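Local coordinates for chitinase A (Cycas revoluta, PDB 4MNK), which probably hydrolyses chitin as a family 18, class V plant chitinase, and is seen here with N-acetylglucosamine sugars bound in its pockets, at residues Q97-V100 against K101-A105; N331-I334 against D335-P339. One frame throughout, in Å; residues are numbered along the deposited sequence.

Contact 1 (Q97-V100 against K101-A105)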
ATOM      1  N   GLN A  97     -12.803  15.266  15.898  1.00  8.85           N
ATOM      2  CA  GLN A  97     -12.266  16.628  15.910  1.00  9.38           C
ATOM      3  C   GLN A  97     -10.806  16.645  16.375  1.00  8.85           C
ATOM      4  O   GLN A  97      -9.964  17.312  15.767  1.00  8.73           O
ATOM      5  CB  GLN A  97     -13.136  17.538  16.785  1.00 10.09           C
ATOM      6  CG  GLN A  97     -12.891  19.036  16.606  1.00 13.27           C
ATOM      7  CD  GLN A  97     -14.001  19.896  17.199  1.00 16.35           C
ATOM      8  OE1 GLN A  97     -14.912  19.394  17.865  1.00 18.16           O
ATOM      9  NE2 GLN A  97     -13.930  21.200  16.954  1.00 17.78           N
ATOM     10  N   ARG A  98     -10.511  15.904  17.442  1.00  8.49           N
ATOM     11  CA  ARG A  98      -9.150  15.813  17.970  1.00  8.27           C
ATOM     12  C   ARG A  98      -8.207  15.154  16.964  1.00  7.80           C
ATOM     13  O   ARG A  98      -7.075  15.605  16.786  1.00  7.61           O
ATOM     14  CB  ARG A  98      -9.121  15.070  19.312  1.00  8.56           C
ATOM     15  CG  ARG A  98      -9.919  15.756  20.422  1.00  9.31           C
ATOM     16  CD  ARG A  98      -9.601  15.193  21.799  1.00  9.97           C
ATOM     17  NE  ARG A  98      -9.915  13.769  21.918  1.00 10.38           N
ATOM     18  CZ  ARG A  98     -11.110  13.275  22.235  1.00 10.78           C
ATOM     19  NH1 ARG A  98     -12.138  14.084  22.464  1.00 11.42           N
ATOM     20  NH2 ARG A  98     -11.279  11.963  22.319  1.00 11.45           N
ATOM     21  N   PHE A  99      -8.688  14.102  16.302  1.00  7.54           N
ATOM     22  CA  PHE A  99      -7.925  13.396  15.272  1.00  7.35           C
ATOM     23  C   PHE A  99      -7.591  14.319  14.105  1.00  7.10           C
ATOM     24  O   PHE A  99      -6.452  14.362  13.647  1.00  6.79           O
ATOM     25  CB  PHE A  99      -8.709  12.178  14.770  1.00  7.44           C
ATOM     26  CG  PHE A  99      -8.041  11.440  13.633  1.00  7.49           C
ATOM     27  CD1 PHE A  99      -7.276  10.304  13.879  1.00  7.78           C
ATOM     28  CD2 PHE A  99      -8.189  11.868  12.316  1.00  7.88           C
ATOM     29  CE1 PHE A  99      -6.663   9.609  12.834  1.00  8.26           C
ATOM     30  CE2 PHE A  99      -7.576  11.182  11.265  1.00  8.41           C
ATOM     31  CZ  PHE A  99      -6.812  10.053  11.529  1.00  8.85           C
ATOM     32  N   VAL A 100      -8.594  15.047  13.625  1.00  7.25           N
ATOM     33  CA  VAL A 100      -8.427  15.919  12.466  1.00  7.85           C
ATOM     34  C   VAL A 100      -7.402  17.021  12.756  1.00  7.87           C
ATOM     35  O   VAL A 100      -6.480  17.242  11.962  1.00  7.96           O
ATOM     36  CB  VAL A 100      -9.791  16.487  12.001  1.00  8.11           C
ATOM     37  CG1 VAL A 100      -9.609  17.667  11.072  1.00  8.31           C
ATOM     38  CG2 VAL A 100     -10.610  15.395  11.322  1.00  8.38           C
ATOM     39  N   LYS A 101      -7.547  17.678  13.906  1.00  8.14           N
ATOM     40  CA  LYS A 101      -6.645  18.755  14.311  1.00  8.64           C
ATOM     41  C   LYS A 101      -5.211  18.251  14.492  1.00  8.09           C
ATOM     42  O   LYS A 101      -4.262  18.869  13.997  1.00  8.20           O
ATOM     43  CB  LYS A 101      -7.145  19.418  15.597  1.00  9.06           C
ATOM     44  CG  LYS A 101      -6.298  20.588  16.081  1.00 11.27           C
ATOM     45  CD  LYS A 101      -6.851  21.162  17.380  1.00 13.98           C
ATOM     46  CE  LYS A 101      -6.033  22.351  17.859  1.00 15.71           C
ATOM     47  NZ  LYS A 101      -6.163  23.532  16.959  1.00 17.05           N
ATOM     48  N   SER A 102      -5.058  17.134  15.201  1.00  7.67           N
ATOM     49  CA  SER A 102      -3.730  16.594  15.497  1.00  7.42           C
ATOM     50  C   SER A 102      -3.017  16.008  14.274  1.00  7.13           C
ATOM     51  O   SER A 102      -1.793  16.081  14.188  1.00  7.21           O
ATOM     52  CB  SER A 102      -3.778  15.576  16.639  1.00  7.43           C
ATOM     53  OG  SER A 102      -4.535  14.434  16.282  1.00  7.42           O
ATOM     54  N   SER A 103      -3.774  15.439  13.337  0.50  7.06           N
ATOM     55  CA  SER A 103      -3.176  14.862  12.130  0.50  7.13           C
ATOM     56  C   SER A 103      -2.599  15.943  11.217  0.50  7.12           C
ATOM     57  O   SER A 103      -1.497  15.790  10.688  0.50  7.11           O
ATOM     58  CB  SER A 103      -4.179  13.990  11.370  0.50  7.27           C
ATOM     59  OG  SER A 103      -5.283  14.748  10.917  0.50  7.47           O
ATOM     60  N   ILE A 104      -3.340  17.036  11.049  1.00  7.02           N
ATOM     61  CA  ILE A 104      -2.870  18.174  10.264  1.00  7.47           C
ATOM     62  C   ILE A 104      -1.628  18.784  10.922  1.00  7.69           C
ATOM     63  O   ILE A 104      -0.631  19.053  10.248  1.00  7.84           O
ATOM     64  CB  ILE A 104      -3.992  19.215  10.064  1.00  7.54           C
ATOM     65  CG1 ILE A 104      -5.067  18.645   9.132  1.00  8.04           C
ATOM     66  CG2 ILE A 104      -3.433  20.528   9.518  1.00  7.99           C
ATOM     67  CD1 ILE A 104      -6.376  19.392   9.170  1.00  8.56           C
ATOM     68  N   ALA A 105      -1.681  18.956  12.243  1.00  7.88           N
ATOM     69  CA  ALA A 105      -0.548  19.484  13.005  1.00  8.29           C
ATOM     70  C   ALA A 105       0.684  18.588  12.884  1.00  8.48           C
ATOM     71  O   ALA A 105       1.803  19.084  12.773  1.00  8.64           O
ATOM     72  CB  ALA A 105      -0.928  19.679  14.469  1.00  8.50           C
TER

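Contact 2 (N331-I334 against D335-P339). With NAG (2-acetamido-2-deoxy-beta-D-glucopyranose), chain B.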
ATOM      1  N   ASN A 331      11.798  -0.937   1.609  1.00  6.38           N
ATOM      2  CA  ASN A 331      12.866  -1.659   2.301  1.00  6.56           C
ATOM      3  C   ASN A 331      13.017  -3.102   1.821  1.00  6.80           C
ATOM      4  O   ASN A 331      14.044  -3.731   2.068  1.00  7.20           O
ATOM      5  CB  ASN A 331      12.625  -1.651   3.812  1.00  6.73           C
ATOM      6  CG  ASN A 331      11.345  -2.366   4.201  1.00  6.27           C
ATOM      7  OD1 ASN A 331      11.354  -3.320   4.982  1.00  8.39           O
ATOM      8  ND2 ASN A 331      10.236  -1.918   3.646  1.00  5.09           N
ATOM      9  N   GLN A 332      11.999  -3.617   1.135  1.00  6.75           N
ATOM     10  CA  GLN A 332      11.976  -5.018   0.705  1.00  6.95           C
ATOM     11  C   GLN A 332      12.685  -5.275  -0.628  1.00  7.18           C
ATOM     12  O   GLN A 332      12.836  -6.429  -1.039  1.00  7.30           O
ATOM     13  CB  GLN A 332      10.535  -5.519   0.643  1.00  6.80           C
ATOM     14  CG  GLN A 332       9.807  -5.527   1.979  1.00  7.69           C
ATOM     15  CD  GLN A 332       8.316  -5.788   1.830  1.00  8.36           C
ATOM     16  OE1 GLN A 332       7.697  -5.404   0.830  1.00  8.68           O
ATOM     17  NE2 GLN A 332       7.730  -6.437   2.824  1.00  9.43           N
ATOM     18  N   ASP A 333      13.100  -4.201  -1.298  1.00  7.27           N
ATOM     19  CA  ASP A 333      13.867  -4.277  -2.540  1.00  7.59           C
ATOM     20  C   ASP A 333      15.068  -3.355  -2.360  1.00  7.92           C
ATOM     21  O   ASP A 333      15.076  -2.208  -2.828  1.00  7.74           O
ATOM     22  CB  ASP A 333      12.991  -3.850  -3.725  1.00  7.62           C
ATOM     23  CG  ASP A 333      13.661  -4.048  -5.082  1.00  7.54           C
ATOM     24  OD1 ASP A 333      14.883  -4.314  -5.161  1.00  7.29           O
ATOM     25  OD2 ASP A 333      12.940  -3.923  -6.091  1.00  7.72           O
ATOM     26  N   ILE A 334      16.078  -3.860  -1.660  1.00  8.60           N
ATOM     27  CA  ILE A 334      17.181  -3.013  -1.201  1.00  9.60           C
ATOM     28  C   ILE A 334      17.983  -2.382  -2.341  1.00  9.63           C
ATOM     29  O   ILE A 334      18.499  -1.275  -2.192  1.00  9.61           O
ATOM     30  CB  ILE A 334      18.093  -3.717  -0.152  1.00 10.26           C
ATOM     31  CG1 ILE A 334      18.844  -4.908  -0.757  1.00 11.51           C
ATOM     32  CG2 ILE A 334      17.276  -4.137   1.074  1.00 10.56           C
ATOM     33  CD1 ILE A 334      19.990  -5.418   0.104  1.00 13.08           C
ATOM     34  N   ASP A 335      18.054  -3.068  -3.480  1.00  9.77           N
ATOM     35  CA  ASP A 335      18.763  -2.548  -4.651  1.00 10.28           C
ATOM     36  C   ASP A 335      17.854  -1.756  -5.598  1.00  9.78           C
ATOM     37  O   ASP A 335      18.294  -1.304  -6.658  1.00 10.08           O
ATOM     38  CB  ASP A 335      19.474  -3.685  -5.396  1.00 10.95           C
ATOM     39  CG  ASP A 335      20.616  -4.285  -4.593  1.00 12.72           C
ATOM     40  OD1 ASP A 335      21.407  -3.512  -4.015  1.00 14.43           O
ATOM     41  OD2 ASP A 335      20.725  -5.528  -4.540  1.00 14.78           O
ATOM     42  N   ALA A 336      16.593  -1.589  -5.197  1.00  9.23           N
ATOM     43  CA  ALA A 336      15.579  -0.867  -5.981  1.00  8.85           C
ATOM     44  C   ALA A 336      15.453  -1.356  -7.432  1.00  8.52           C
ATOM     45  O   ALA A 336      15.303  -0.562  -8.365  1.00  8.43           O
ATOM     46  CB  ALA A 336      15.818   0.649  -5.924  1.00  8.98           C
ATOM     47  N   ILE A 337      15.498  -2.676  -7.603  1.00  8.15           N
ATOM     48  CA  ILE A 337      15.387  -3.300  -8.918  1.00  8.28           C
ATOM     49  C   ILE A 337      14.016  -3.031  -9.539  1.00  7.58           C
ATOM     50  O   ILE A 337      13.913  -2.585 -10.684  1.00  7.71           O
ATOM     51  CB  ILE A 337      15.648  -4.831  -8.831  1.00  8.37           C
ATOM     52  CG1 ILE A 337      17.026  -5.125  -8.213  1.00  9.96           C
ATOM     53  CG2 ILE A 337      15.455  -5.514 -10.196  1.00  9.27           C
ATOM     54  CD1 ILE A 337      18.223  -4.504  -8.936  1.00 11.82           C
ATOM     55  N   LEU A 338      12.964  -3.285  -8.770  1.00  7.09           N
ATOM     56  CA  LEU A 338      11.611  -3.141  -9.288  1.00  6.81           C
ATOM     57  C   LEU A 338      11.156  -1.681  -9.411  1.00  6.68           C
ATOM     58  O   LEU A 338      10.527  -1.326 -10.406  1.00  6.50           O
ATOM     59  CB  LEU A 338      10.622  -4.019  -8.514  1.00  6.89           C
ATOM     60  CG  LEU A 338      10.971  -5.513  -8.514  1.00  7.00           C
ATOM     61  CD1 LEU A 338       9.946  -6.296  -7.724  1.00  7.40           C
ATOM     62  CD2 LEU A 338      11.096  -6.073  -9.931  1.00  7.19           C
ATOM     63  N   PRO A 339      11.495  -0.818  -8.427  1.00  6.76           N
ATOM     64  CA  PRO A 339      11.208   0.600  -8.667  1.00  6.82           C
ATOM     65  C   PRO A 339      11.904   1.183  -9.907  1.00  6.88           C
ATOM     66  O   PRO A 339      11.342   2.061 -10.560  1.00  6.43           O
ATOM     67  CB  PRO A 339      11.688   1.273  -7.376  1.00  6.83           C
ATOM     68  CG  PRO A 339      11.486   0.222  -6.338  1.00  7.12           C
ATOM     69  CD  PRO A 339      11.900  -1.049  -7.027  1.00  6.74           C
TER
HETATM   70  C1  NAG B   2       2.720  -5.200   6.795  1.00 16.76           C
HETATM   71  C2  NAG B   2       4.053  -5.938   6.749  1.00 16.17           C
HETATM   72  C3  NAG B   2       4.516  -6.296   8.158  1.00 17.22           C
HETATM   73  C4  NAG B   2       4.463  -5.097   9.113  1.00 18.43           C
HETATM   74  C5  NAG B   2       3.176  -4.272   8.945  1.00 18.20           C
HETATM   75  C6  NAG B   2       3.278  -2.923   9.657  1.00 18.91           C
HETATM   76  C7  NAG B   2       4.517  -7.227   4.727  1.00 13.09           C
HETATM   77  C8  NAG B   2       4.328  -8.530   4.011  1.00 13.35           C
HETATM   78  N2  NAG B   2       3.955  -7.135   5.932  1.00 14.38           N
HETATM   79  O3  NAG B   2       5.835  -6.795   8.089  1.00 17.26           O
HETATM   80  O4  NAG B   2       4.529  -5.566  10.446  1.00 19.96           O
HETATM   81  O5  NAG B   2       2.865  -4.033   7.581  1.00 17.18           O
HETATM   82  O6  NAG B   2       4.235  -2.103   9.020  1.00 19.97           O
HETATM   83  O7  NAG B   2       5.162  -6.320   4.199  1.00 11.93           O
HETATM   84  O   HOH W   1      16.890  -5.798  -4.037  1.00 10.85           O

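Contact 1 (Q97-V100 against K101-A105)
Gln-97 O accepts the backbone N-H of Lys-101 at 3.1 Å, the first of four successive i to i+4 bonds that join Gln-97 to Val-100 with the next turn of helix 93-110, which packs on the outside of the TIM barrel. At Arg-98 the carbonyl is gripped twice. Ser-102 N donates to Arg-98 O at 3.0 Å, and Ser-102 OG donates to the same Arg-98 O at 2.8 Å from the opposite face of the carbonyl plane. A chi1 of 64° sets this hydroxyl between its own N and carbonyl carbon, turned back against the preceding turn. The hydroxyl also accepts from Val-45 N, while the Arg-98 guanidinium binds the carbonyls of Thr-42 and Pro-41, so both residues fasten the helix to one loop. An alanine in place of Ser-102 would probably leave Arg-98 O with one of these two donors and Val-45 N without its acceptor on the helix. Phe-99 O takes the N-H of Ser-103 at 2.9 Å, and the ring itself lies inward on Ile-75 and Leu-117 of the barrel strands. Val-100 faces Ala-141 of helix 125-149 together with Ile-104; their side chains run side by side, Val-100 CG1 lying 4.1 Å from Ile-104 CD1.

Contact 2 (N331-I334 against D335-P339)
The N-terminal end of helix 337-346 is held by the carboxylate of Asp-333, which grips the first two backbone N-H groups of the helix with one oxygen each. Leu-338 N donates to Asp-333 OD2 at 2.8 Å, nearly straight (165°) and on the syn lone pair. Ile-337 N reaches Asp-333 OD1 at 3.0 Å from above the carboxylate plane. With CG anti to the backbone N (chi1 -173°), the acid extends from its own main chain to the helix end, where the helix dipole would probably stabilise its negative charge. Pro-339, which has no N-H to offer, brings its CD to 3.2 Å from Asp-333 OD2. Between acid and helix the chain makes a type I beta turn from Asp-333 to Ala-336, closed by Ala-336 N on Asp-333 O at 2.9 Å, and Ala-336, in a left-handed backbone conformation, takes the N-cap position. A water bridges the turn: it donates to Asp-333 OD1 at 2.7 Å and accepts from Asp-335 N. Phe-271 and Leu-240 pack against the buried acid and Leu-338. One residue earlier, Gln-332 belongs to the glycan pocket. Its extended side chain carries NE2 to 2.9 Å from the acetamido oxygen O7 of a bound N-acetylglucosamine, a bent bond of 132°. Gln-332 OE1 accepts from Ser-329 N, which fixes the amide's rotation, and Trp-328 NE1 is a further hydrogen-bond donor to the same sugar.

In the fold
Read from the N terminus, the chain has already laid down the barrel strands 5-11, 30-36 and 70-77 when it enters helix 93-110, where contact 1 forms within consecutive helical turns and closes no loop beyond them. This helix leads into strand 114-119 and is fitted between the barrel wall, the loop around Val-45 and helix 125-149. Contact 2 comes much later, after strand 324-328, and closes the tight turn that leads from the glycan pocket into the C-terminal helix 337-346. The two lie in series, neither nesting nor crossing; the centres of contact 1 and contact 2 are about 33 Å apart and their nearest atoms about 22 Å, without touching.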